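Side-chain contact in propionate kinase (Francisella tularensis subsp. tularensis, PDB 3KHY), which probably catalyses the reversible, magnesium-dependent transfer of phosphate from ATP to a short-chain carboxylate such as acetate, and forms a homodimer: residues L267-H272 with K290-I295. Numbering follows the deposited sequence.
Sequences LGICGH and KLAIEI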
ATOM      1  N   LEU A 267       1.865 -17.673   7.177  1.00 14.51           N
ATOM      2  CA  LEU A 267       2.241 -18.225   8.472  1.00 19.39           C
ATOM      3  C   LEU A 267       1.479 -17.515   9.590  1.00 17.15           C
ATOM      4  O   LEU A 267       0.906 -18.161  10.467  1.00 18.32           O
ATOM      5  CB  LEU A 267       3.747 -18.079   8.699  1.00 15.91           C
ATOM      6  CG  LEU A 267       4.259 -18.606  10.044  1.00 24.37           C
ATOM      7  CD1 LEU A 267       3.938 -20.111  10.252  1.00 22.24           C
ATOM      8  CD2 LEU A 267       5.762 -18.337  10.196  1.00 26.81           C
ATOM      9  N   GLY A 268       1.477 -16.187   9.553  1.00 18.10           N
ATOM     10  CA  GLY A 268       0.775 -15.402  10.557  1.00 17.65           C
ATOM     11  C   GLY A 268      -0.720 -15.658  10.556  1.00 17.76           C
ATOM     12  O   GLY A 268      -1.333 -15.833  11.611  1.00 18.32           O
ATOM     13  N   ILE A 269      -1.316 -15.681   9.371  1.00 15.33           N
ATOM     14  CA  ILE A 269      -2.765 -15.878   9.267  1.00 17.01           C
ATOM     15  C   ILE A 269      -3.226 -17.257   9.737  1.00 21.42           C
ATOM     16  O   ILE A 269      -4.174 -17.365  10.518  1.00 22.70           O
ATOM     17  CB  ILE A 269      -3.274 -15.662   7.828  1.00 17.17           C
ATOM     18  CG1 ILE A 269      -2.921 -14.258   7.323  1.00 12.93           C
ATOM     19  CG2 ILE A 269      -4.791 -15.892   7.737  1.00 17.36           C
ATOM     20  CD1 ILE A 269      -3.046 -14.146   5.786  1.00 11.14           C
ATOM     21  N   CYS A 270      -2.569 -18.313   9.270  1.00 15.69           N
ATOM     22  CA  CYS A 270      -3.103 -19.649   9.497  1.00 17.15           C
ATOM     23  C   CYS A 270      -2.145 -20.662  10.126  1.00 22.27           C
ATOM     24  O   CYS A 270      -2.537 -21.806  10.370  1.00 24.72           O
ATOM     25  CB  CYS A 270      -3.672 -20.219   8.196  1.00 21.51           C
ATOM     26  SG  CYS A 270      -2.425 -20.774   7.009  1.00 21.23           S
ATOM     27  N   GLY A 271      -0.898 -20.271  10.371  1.00 19.00           N
ATOM     28  CA  GLY A 271       0.041 -21.176  11.027  1.00 21.33           C
ATOM     29  C   GLY A 271       0.946 -21.976  10.089  1.00 20.64           C
ATOM     30  O   GLY A 271       1.733 -22.809  10.530  1.00 22.73           O
ATOM     31  N   HIS A 272       0.848 -21.718   8.793  1.00 20.49           N
ATOM     32  CA  HIS A 272       1.669 -22.432   7.821  1.00 21.68           C
ATOM     33  C   HIS A 272       2.189 -21.507   6.726  1.00 18.41           C
ATOM     34  O   HIS A 272       1.414 -20.781   6.109  1.00 15.85           O
ATOM     35  CB  HIS A 272       0.860 -23.573   7.219  1.00 26.02           C
ATOM     36  CG  HIS A 272       0.454 -24.607   8.224  1.00 30.84           C
ATOM     37  ND1 HIS A 272      -0.689 -24.497   8.986  1.00 33.50           N
ATOM     38  CD2 HIS A 272       1.053 -25.757   8.608  1.00 31.80           C
ATOM     39  CE1 HIS A 272      -0.781 -25.540   9.790  1.00 35.50           C
ATOM     40  NE2 HIS A 272       0.262 -26.321   9.577  1.00 38.04           N
ATOM     41  N   LYS A 290      -8.386 -21.397   4.657  1.00 13.74           N
ATOM     42  CA  LYS A 290      -9.248 -20.827   3.631  1.00 17.28           C
ATOM     43  C   LYS A 290      -9.167 -19.299   3.641  1.00 14.81           C
ATOM     44  O   LYS A 290      -9.075 -18.676   2.583  1.00 14.18           O
ATOM     45  CB  LYS A 290     -10.707 -21.290   3.798  1.00 14.97           C
ATOM     46  CG  LYS A 290     -10.957 -22.783   3.489  1.00 15.62           C
ATOM     47  CD  LYS A 290     -12.443 -23.160   3.666  1.00 17.86           C
ATOM     48  CE  LYS A 290     -12.683 -24.672   3.519  1.00 19.62           C
ATOM     49  NZ  LYS A 290     -12.378 -25.143   2.144  1.00 24.13           N
ATOM     50  N   LEU A 291      -9.181 -18.699   4.832  1.00 14.95           N
ATOM     51  CA  LEU A 291      -9.092 -17.237   4.954  1.00 14.34           C
ATOM     52  C   LEU A 291      -7.759 -16.717   4.440  1.00 14.03           C
ATOM     53  O   LEU A 291      -7.696 -15.663   3.801  1.00 16.32           O
ATOM     54  CB  LEU A 291      -9.280 -16.789   6.411  1.00 13.20           C
ATOM     55  CG  LEU A 291      -9.193 -15.276   6.642  1.00 16.43           C
ATOM     56  CD1 LEU A 291     -10.276 -14.515   5.844  1.00 13.41           C
ATOM     57  CD2 LEU A 291      -9.267 -14.928   8.132  1.00 15.58           C
ATOM     58  N   ALA A 292      -6.688 -17.443   4.746  1.00 14.77           N
ATOM     59  CA  ALA A 292      -5.356 -17.060   4.286  1.00 15.59           C
ATOM     60  C   ALA A 292      -5.326 -17.027   2.758  1.00 11.99           C
ATOM     61  O   ALA A 292      -4.739 -16.126   2.155  1.00 13.37           O
ATOM     62  CB  ALA A 292      -4.303 -18.035   4.821  1.00 14.53           C
ATOM     63  N   ILE A 293      -5.964 -18.012   2.133  1.00 13.20           N
ATOM     64  CA  ILE A 293      -6.025 -18.066   0.673  1.00 11.81           C
ATOM     65  C   ILE A 293      -6.875 -16.929   0.099  1.00 10.58           C
ATOM     66  O   ILE A 293      -6.521 -16.360  -0.929  1.00 11.92           O
ATOM     67  CB  ILE A 293      -6.528 -19.446   0.181  1.00 15.27           C
ATOM     68  CG1 ILE A 293      -5.430 -20.502   0.379  1.00 16.23           C
ATOM     69  CG2 ILE A 293      -6.940 -19.397  -1.292  1.00 14.81           C
ATOM     70  CD1 ILE A 293      -5.903 -21.936   0.128  1.00 16.30           C
ATOM     71  N   GLU A 294      -7.987 -16.602   0.763  1.00 12.23           N
ATOM     72  CA  GLU A 294      -8.819 -15.474   0.346  1.00 16.26           C
ATOM     73  C   GLU A 294      -8.027 -14.170   0.459  1.00 14.51           C
ATOM     74  O   GLU A 294      -8.003 -13.373  -0.473  1.00 11.56           O
ATOM     75  CB  GLU A 294     -10.104 -15.372   1.180  1.00 11.21           C
ATOM     76  CG  GLU A 294     -11.069 -16.548   0.986  1.00 19.05           C
ATOM     77  CD  GLU A 294     -11.452 -16.725  -0.471  1.00 18.26           C
ATOM     78  OE1 GLU A 294     -12.119 -15.817  -1.024  1.00 17.84           O
ATOM     79  OE2 GLU A 294     -11.066 -17.754  -1.065  1.00 19.87           O
ATOM     80  N   ILE A 295      -7.381 -13.944   1.600  1.00 12.79           N
ATOM     81  CA  ILE A 295      -6.608 -12.701   1.767  1.00 10.36           C
ATOM     82  C   ILE A 295      -5.500 -12.619   0.706  1.00 10.93           C
ATOM     83  O   ILE A 295      -5.331 -11.603   0.042  1.00 11.32           O
ATOM     84  CB  ILE A 295      -6.036 -12.588   3.188  1.00 13.03           C
ATOM     85  CG1 ILE A 295      -7.181 -12.503   4.202  1.00 12.05           C
ATOM     86  CG2 ILE A 295      -5.151 -11.355   3.319  1.00 14.37           C
ATOM     87  CD1 ILE A 295      -6.716 -12.561   5.651  1.00 15.19           C
TER
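Ile-269 lies against Ala-292 where the short helix 265-270 meets the long helix 287-307. The contact is apolar, and no hydrogen bond crosses it. CG2 of Ile-269 is 3.7 Å from CB of Ala-292 and equally close to the Ala-292 CA. CG1 of Ile-269 sits beside the backbone N and anti to the carbonyl carbon (chi1 -58°), which leaves CG2 anti to the N and against Ala-292. The CG1 branch runs along the long helix toward Ile-295. Its CD1 is still beside the Ala-292 backbone, 4.0 Å from the Ala-292 CA. CD1 of Ile-269 also meets CD1 of Ile-295 at 4.0 Å, methyl tip to methyl tip. Cys-270 adds its sulfur from the neighbouring position, with SG 4.0 Å from CB of Ala-292. The Ala-292 methyl is therefore touched by both Ile-269 and Cys-270. Its small size lets the backbones come close, with CA of Ile-269 5.7 Å from CA of Ala-292.

Next to this patch the short helix ends. Gly-271 N donates a hydrogen bond to Leu-267 O (2.8 Å), closing the last turn, and Gly-271 then leaves the helix with a positive phi of 95°. The chain continues towards helix 275-283, whose Val-278 packs on Cys-270. The Ala-292 side chain is about 7 Å from that of Met-275, which is predicted to bind ATP. Val-229 touches Ile-295 from a loop. Ala-157 of the second subunit packs on Ile-269 and its Tyr-152 on Ile-295, while Gly-268 makes backbone hydrogen bonds to that subunit.

The contact is thus helix-to-helix packing that forms part of the dimer interface in an acetokinase-family protein of the actin-like ATPase clan.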